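PDB 2QJX: protein BIM1, which binds microtubules, including their plus ends, and is represented here by its calponin-homology domain. Local coordinates for residues A[41-55]-A[113-127]. Residues are numbered along the deposited sequence; the frame is centred on the assembly and turned at random.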
# COMPACT_ATOMS: atom_id res chain seq x y z
N GLN A 41 -2.83 -2.71 -0.94
CA GLN A 41 -3.10 -3.92 -0.18
C GLN A 41 -3.12 -3.73 1.32
O GLN A 41 -3.78 -4.49 2.03
CB GLN A 41 -2.14 -5.05 -0.56
CG GLN A 41 -2.52 -6.35 0.15
CD GLN A 41 -2.05 -7.59 -0.57
OE1 GLN A 41 -0.96 -7.63 -1.12
NE2 GLN A 41 -2.88 -8.63 -0.55
N ILE A 42 -2.39 -2.74 1.83
CA ILE A 42 -2.44 -2.51 3.27
C ILE A 42 -3.88 -2.08 3.56
O ILE A 42 -4.50 -2.53 4.53
CB ILE A 42 -1.49 -1.38 3.72
CG1 ILE A 42 -0.04 -1.86 3.61
CG2 ILE A 42 -1.79 -0.99 5.16
CD1 ILE A 42 0.97 -0.84 4.06
N MSE A 43 -4.42 -1.22 2.70
CA MSE A 43 -5.80 -0.78 2.88
C MSE A 43 -6.77 -1.95 2.70
O MSE A 43 -7.82 -2.00 3.35
CB MSE A 43 -6.13 0.35 1.90
CG MSE A 43 -5.35 1.64 2.16
SE MSE A 43 -5.66 2.43 3.91
CE MSE A 43 -7.20 3.52 3.49
N ASP A 44 -6.42 -2.90 1.84
CA ASP A 44 -7.30 -4.06 1.65
C ASP A 44 -7.31 -4.91 2.91
O ASP A 44 -8.36 -5.44 3.29
CB ASP A 44 -6.84 -4.92 0.46
CG ASP A 44 -7.86 -6.00 0.09
OD1 ASP A 44 -9.03 -5.64 -0.17
OD2 ASP A 44 -7.50 -7.20 0.06
N SER A 45 -6.17 -5.05 3.58
CA SER A 45 -6.13 -5.85 4.80
C SER A 45 -7.05 -5.26 5.88
O SER A 45 -7.60 -5.98 6.71
CB SER A 45 -4.70 -5.95 5.35
OG SER A 45 -4.24 -4.70 5.83
N ILE A 46 -7.23 -3.94 5.84
CA ILE A 46 -8.09 -3.25 6.80
C ILE A 46 -9.56 -3.19 6.40
O ILE A 46 -10.45 -3.46 7.22
CB ILE A 46 -7.62 -1.80 7.03
CG1 ILE A 46 -6.16 -1.77 7.50
CG2 ILE A 46 -8.53 -1.13 8.06
CD1 ILE A 46 -5.58 -0.37 7.58
N TYR A 47 -9.83 -2.84 5.14
CA TYR A 47 -11.21 -2.71 4.67
C TYR A 47 -11.74 -3.86 3.84
O TYR A 47 -12.94 -4.10 3.80
CB TYR A 47 -11.37 -1.40 3.91
CG TYR A 47 -11.01 -0.20 4.76
CD1 TYR A 47 -9.71 0.31 4.78
CD2 TYR A 47 -11.96 0.39 5.59
CE1 TYR A 47 -9.37 1.37 5.60
CE2 TYR A 47 -11.63 1.45 6.43
CZ TYR A 47 -10.33 1.94 6.43
OH TYR A 47 -9.99 2.96 7.27
N GLY A 48 -10.83 -4.56 3.16
CA GLY A 48 -11.21 -5.70 2.35
C GLY A 48 -12.14 -5.46 1.18
O GLY A 48 -12.78 -6.40 0.72
N ASP A 49 -12.22 -4.23 0.68
CA ASP A 49 -13.10 -3.95 -0.45
C ASP A 49 -12.36 -3.30 -1.62
O ASP A 49 -12.96 -2.66 -2.47
CB ASP A 49 -14.29 -3.08 -0.01
CG ASP A 49 -13.89 -1.67 0.37
OD1 ASP A 49 -12.68 -1.37 0.47
OD2 ASP A 49 -14.81 -0.84 0.58
N LEU A 50 -11.04 -3.49 -1.65
CA LEU A 50 -10.20 -2.95 -2.71
C LEU A 50 -10.28 -3.88 -3.92
O LEU A 50 -10.40 -5.09 -3.78
CB LEU A 50 -8.74 -2.87 -2.25
CG LEU A 50 -8.27 -1.72 -1.36
CD1 LEU A 50 -8.14 -0.46 -2.20
CD2 LEU A 50 -9.23 -1.51 -0.19
N PRO A 51 -10.23 -3.31 -5.14
CA PRO A 51 -10.29 -4.09 -6.38
C PRO A 51 -8.89 -4.66 -6.64
O PRO A 51 -8.20 -4.24 -7.57
CB PRO A 51 -10.71 -3.06 -7.41
CG PRO A 51 -10.07 -1.81 -6.91
CD PRO A 51 -10.34 -1.87 -5.42
N MSE A 52 -8.49 -5.61 -5.81
CA MSE A 52 -7.18 -6.21 -5.91
C MSE A 52 -6.81 -6.75 -7.29
O MSE A 52 -5.66 -6.63 -7.70
CB MSE A 52 -7.02 -7.31 -4.85
CG MSE A 52 -6.98 -6.77 -3.42
SE MSE A 52 -5.54 -5.48 -3.08
CE MSE A 52 -4.03 -6.66 -3.35
N ASN A 53 -7.77 -7.34 -8.00
CA ASN A 53 -7.47 -7.88 -9.32
C ASN A 53 -7.01 -6.79 -10.28
O ASN A 53 -6.32 -7.06 -11.26
CB ASN A 53 -8.71 -8.53 -9.95
CG ASN A 53 -9.22 -9.71 -9.16
OD1 ASN A 53 -8.51 -10.31 -8.36
ND2 ASN A 53 -10.47 -10.08 -9.41
N ARG A 54 -7.39 -5.55 -10.00
CA ARG A 54 -7.04 -4.44 -10.88
C ARG A 54 -5.83 -3.64 -10.43
O ARG A 54 -5.36 -2.73 -11.14
CB ARG A 54 -8.28 -3.55 -11.06
CG ARG A 54 -9.38 -4.25 -11.86
CD ARG A 54 -10.71 -3.52 -11.77
NE ARG A 54 -11.63 -4.22 -10.86
CZ ARG A 54 -12.59 -3.61 -10.16
NH1 ARG A 54 -12.76 -2.30 -10.26
NH2 ARG A 54 -13.37 -4.32 -9.36
N VAL A 55 -5.32 -3.98 -9.26
CA VAL A 55 -4.12 -3.33 -8.73
C VAL A 55 -2.96 -3.99 -9.46
O VAL A 55 -2.88 -5.22 -9.51
CB VAL A 55 -3.97 -3.58 -7.21
CG1 VAL A 55 -2.61 -3.08 -6.73
CG2 VAL A 55 -5.10 -2.88 -6.47
N LYS A 113 -7.14 -2.23 11.88
CA LYS A 113 -7.19 -3.63 11.48
C LYS A 113 -7.94 -4.44 12.54
O LYS A 113 -7.56 -4.41 13.71
CB LYS A 113 -5.78 -4.20 11.32
CG LYS A 113 -5.76 -5.68 10.93
CD LYS A 113 -6.36 -5.91 9.56
CE LYS A 113 -6.55 -7.39 9.26
NZ LYS A 113 -7.73 -7.94 9.98
N ASP A 114 -8.99 -5.14 12.14
CA ASP A 114 -9.76 -5.93 13.10
C ASP A 114 -9.19 -7.32 13.36
O ASP A 114 -8.06 -7.63 12.97
CB ASP A 114 -11.23 -6.05 12.66
CG ASP A 114 -11.41 -6.87 11.41
OD1 ASP A 114 -10.53 -7.68 11.08
OD2 ASP A 114 -12.46 -6.71 10.75
N GLU A 115 -10.00 -8.16 14.00
CA GLU A 115 -9.62 -9.52 14.37
C GLU A 115 -9.52 -10.55 13.25
O GLU A 115 -8.81 -11.54 13.39
CB GLU A 115 -10.59 -10.07 15.42
CG GLU A 115 -10.74 -9.24 16.70
CD GLU A 115 -11.46 -7.93 16.47
OE1 GLU A 115 -12.34 -7.87 15.58
OE2 GLU A 115 -11.16 -6.95 17.19
N SER A 116 -10.25 -10.33 12.16
CA SER A 116 -10.24 -11.27 11.05
C SER A 116 -8.84 -11.55 10.52
O SER A 116 -7.96 -10.69 10.59
CB SER A 116 -11.12 -10.75 9.91
OG SER A 116 -10.60 -9.54 9.38
N VAL A 117 -8.63 -12.75 10.00
CA VAL A 117 -7.33 -13.12 9.46
C VAL A 117 -7.28 -12.63 8.01
O VAL A 117 -8.30 -12.62 7.32
CB VAL A 117 -7.10 -14.65 9.49
CG1 VAL A 117 -8.00 -15.34 8.47
CG2 VAL A 117 -5.64 -14.97 9.22
N TYR A 118 -6.10 -12.22 7.56
CA TYR A 118 -5.95 -11.74 6.20
C TYR A 118 -4.95 -12.61 5.46
O TYR A 118 -3.88 -12.91 5.97
CB TYR A 118 -5.46 -10.29 6.20
CG TYR A 118 -5.41 -9.65 4.83
CD1 TYR A 118 -6.58 -9.33 4.14
CD2 TYR A 118 -4.19 -9.39 4.21
CE1 TYR A 118 -6.54 -8.75 2.87
CE2 TYR A 118 -4.13 -8.81 2.94
CZ TYR A 118 -5.31 -8.49 2.27
OH TYR A 118 -5.25 -7.93 1.02
N ASP A 119 -5.31 -13.04 4.25
CA ASP A 119 -4.44 -13.88 3.44
C ASP A 119 -4.00 -13.01 2.28
O ASP A 119 -4.69 -12.94 1.26
CB ASP A 119 -5.20 -15.10 2.91
CG ASP A 119 -4.29 -16.09 2.22
OD1 ASP A 119 -3.21 -15.68 1.73
OD2 ASP A 119 -4.65 -17.28 2.16
N PRO A 120 -2.85 -12.33 2.42
CA PRO A 120 -2.34 -11.46 1.36
C PRO A 120 -2.12 -12.13 0.01
O PRO A 120 -2.43 -11.56 -1.03
CB PRO A 120 -1.05 -10.90 1.96
CG PRO A 120 -0.59 -12.01 2.86
CD PRO A 120 -1.88 -12.43 3.53
N ASP A 121 -1.59 -13.34 0.03
CA ASP A 121 -1.34 -14.05 -1.21
C ASP A 121 -2.62 -14.37 -1.97
O ASP A 121 -2.73 -14.11 -3.16
CB ASP A 121 -0.55 -15.33 -0.90
CG ASP A 121 0.78 -15.04 -0.24
OD1 ASP A 121 1.70 -14.56 -0.93
OD2 ASP A 121 0.91 -15.26 0.99
N ALA A 122 -3.61 -14.93 -1.27
CA ALA A 122 -4.88 -15.26 -1.90
C ALA A 122 -5.58 -14.01 -2.43
O ALA A 122 -6.18 -14.03 -3.50
CB ALA A 122 -5.78 -16.00 -0.92
N ARG A 123 -5.51 -12.92 -1.67
CA ARG A 123 -6.16 -11.68 -2.10
C ARG A 123 -5.54 -11.14 -3.39
O ARG A 123 -6.23 -10.44 -4.14
CB ARG A 123 -6.10 -10.62 -1.00
CG ARG A 123 -6.95 -10.94 0.23
CD ARG A 123 -8.45 -10.97 -0.10
NE ARG A 123 -8.96 -9.64 -0.44
CZ ARG A 123 -10.20 -9.40 -0.85
NH1 ARG A 123 -11.07 -10.39 -0.98
NH2 ARG A 123 -10.57 -8.15 -1.12
N ARG A 124 -4.27 -11.46 -3.64
CA ARG A 124 -3.56 -11.02 -4.86
C ARG A 124 -3.60 -12.09 -5.94
O ARG A 124 -2.92 -11.94 -6.96
CB ARG A 124 -2.06 -10.78 -4.60
CG ARG A 124 -1.65 -9.85 -3.52
CD ARG A 124 -0.19 -9.47 -3.76
NE ARG A 124 0.79 -10.47 -3.34
CZ ARG A 124 1.31 -10.54 -2.11
NH1 ARG A 124 0.93 -9.68 -1.18
NH2 ARG A 124 2.23 -11.45 -1.82
N LYS A 125 -4.34 -13.17 -5.71
CA LYS A 125 -4.38 -14.28 -6.66
C LYS A 125 -2.97 -14.81 -6.89
O LYS A 125 -2.57 -15.20 -7.99
CB LYS A 125 -5.05 -13.87 -7.97
CG LYS A 125 -6.52 -13.52 -7.77
CD LYS A 125 -7.39 -13.81 -8.98
CE LYS A 125 -7.09 -12.88 -10.14
NZ LYS A 125 -8.15 -13.02 -11.19
N TYR A 126 -2.21 -14.83 -5.79
CA TYR A 126 -0.84 -15.32 -5.75
C TYR A 126 0.18 -14.62 -6.62
O TYR A 126 1.12 -15.25 -7.12
CB TYR A 126 -0.84 -16.83 -5.98
CG TYR A 126 -1.73 -17.52 -4.99
CD1 TYR A 126 -3.09 -17.68 -5.23
CD2 TYR A 126 -1.23 -17.92 -3.74
CE1 TYR A 126 -3.94 -18.20 -4.27
CE2 TYR A 126 -2.08 -18.43 -2.76
CZ TYR A 126 -3.43 -18.57 -3.03
OH TYR A 126 -4.28 -19.05 -2.07
N ARG A 127 -0.01 -13.32 -6.79
CA ARG A 127 0.92 -12.49 -7.54
C ARG A 127 1.86 -11.93 -6.47
O ARG A 127 2.50 -10.89 -6.70
CB ARG A 127 0.19 -11.34 -8.24
CG ARG A 127 -0.67 -11.73 -9.45
CD ARG A 127 -1.43 -10.51 -9.98
NE ARG A 127 -2.50 -10.10 -9.07
CZ ARG A 127 -3.05 -8.89 -9.02
NH1 ARG A 127 -2.61 -7.93 -9.82
NH2 ARG A 127 -4.04 -8.64 -8.16
OXT ARG A 127 1.95 -12.57 -5.39
O HOH W 1 -9.69 -7.01 8.19
O HOH W 2 -10.23 -4.59 9.70
O HOH W 3 -6.18 -10.27 -7.02
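Tyr-118 lies against helix 37-47 of this calponin-homology domain, where the chain beyond helix 95-112 folds back along the helix. Its ring face takes Ser-45 CA as a CH-pi contact, 3.5 Å from the ring centroid; Ser-45 CB also touches the ring while OG turns back to Ile-42 O, so a short side chain fits. At the ring's edge, Tyr-118 OH donates to the anti lone pair of Asp-44 OD2 (2.6 Å) and accepts from Gln-41 NE2 (2.9 Å). A phenylalanine here would probably keep the ring packing but leave Asp-44 OD2 and one amide hydrogen of Gln-41 without this mate. Arg-123 holds the Asp-44 carboxylate side-on and nearly coplanar, NE to OD2 (2.9 Å) and NH2 to OD1 (3.1 Å), both on syn lone pairs, probably stabilising the buried negative charge; Leu-50 N also donates to OD1. Gln-41 suits its place by both donating and accepting: its extended chain carries the amide across, NE2 also reaching Pro-120 O and OE1 taking Arg-124 NH1. Arg-124 also bonds to Leu-23 O and pairs with the terminal carboxylate of Arg-127. Arg-127 brackets the 3-10 segment 52-54: NH1 reaches Val-55 O at 2.7 Å, while NH2 meets Met-52 O at 2.6 Å from above the carbonyl plane.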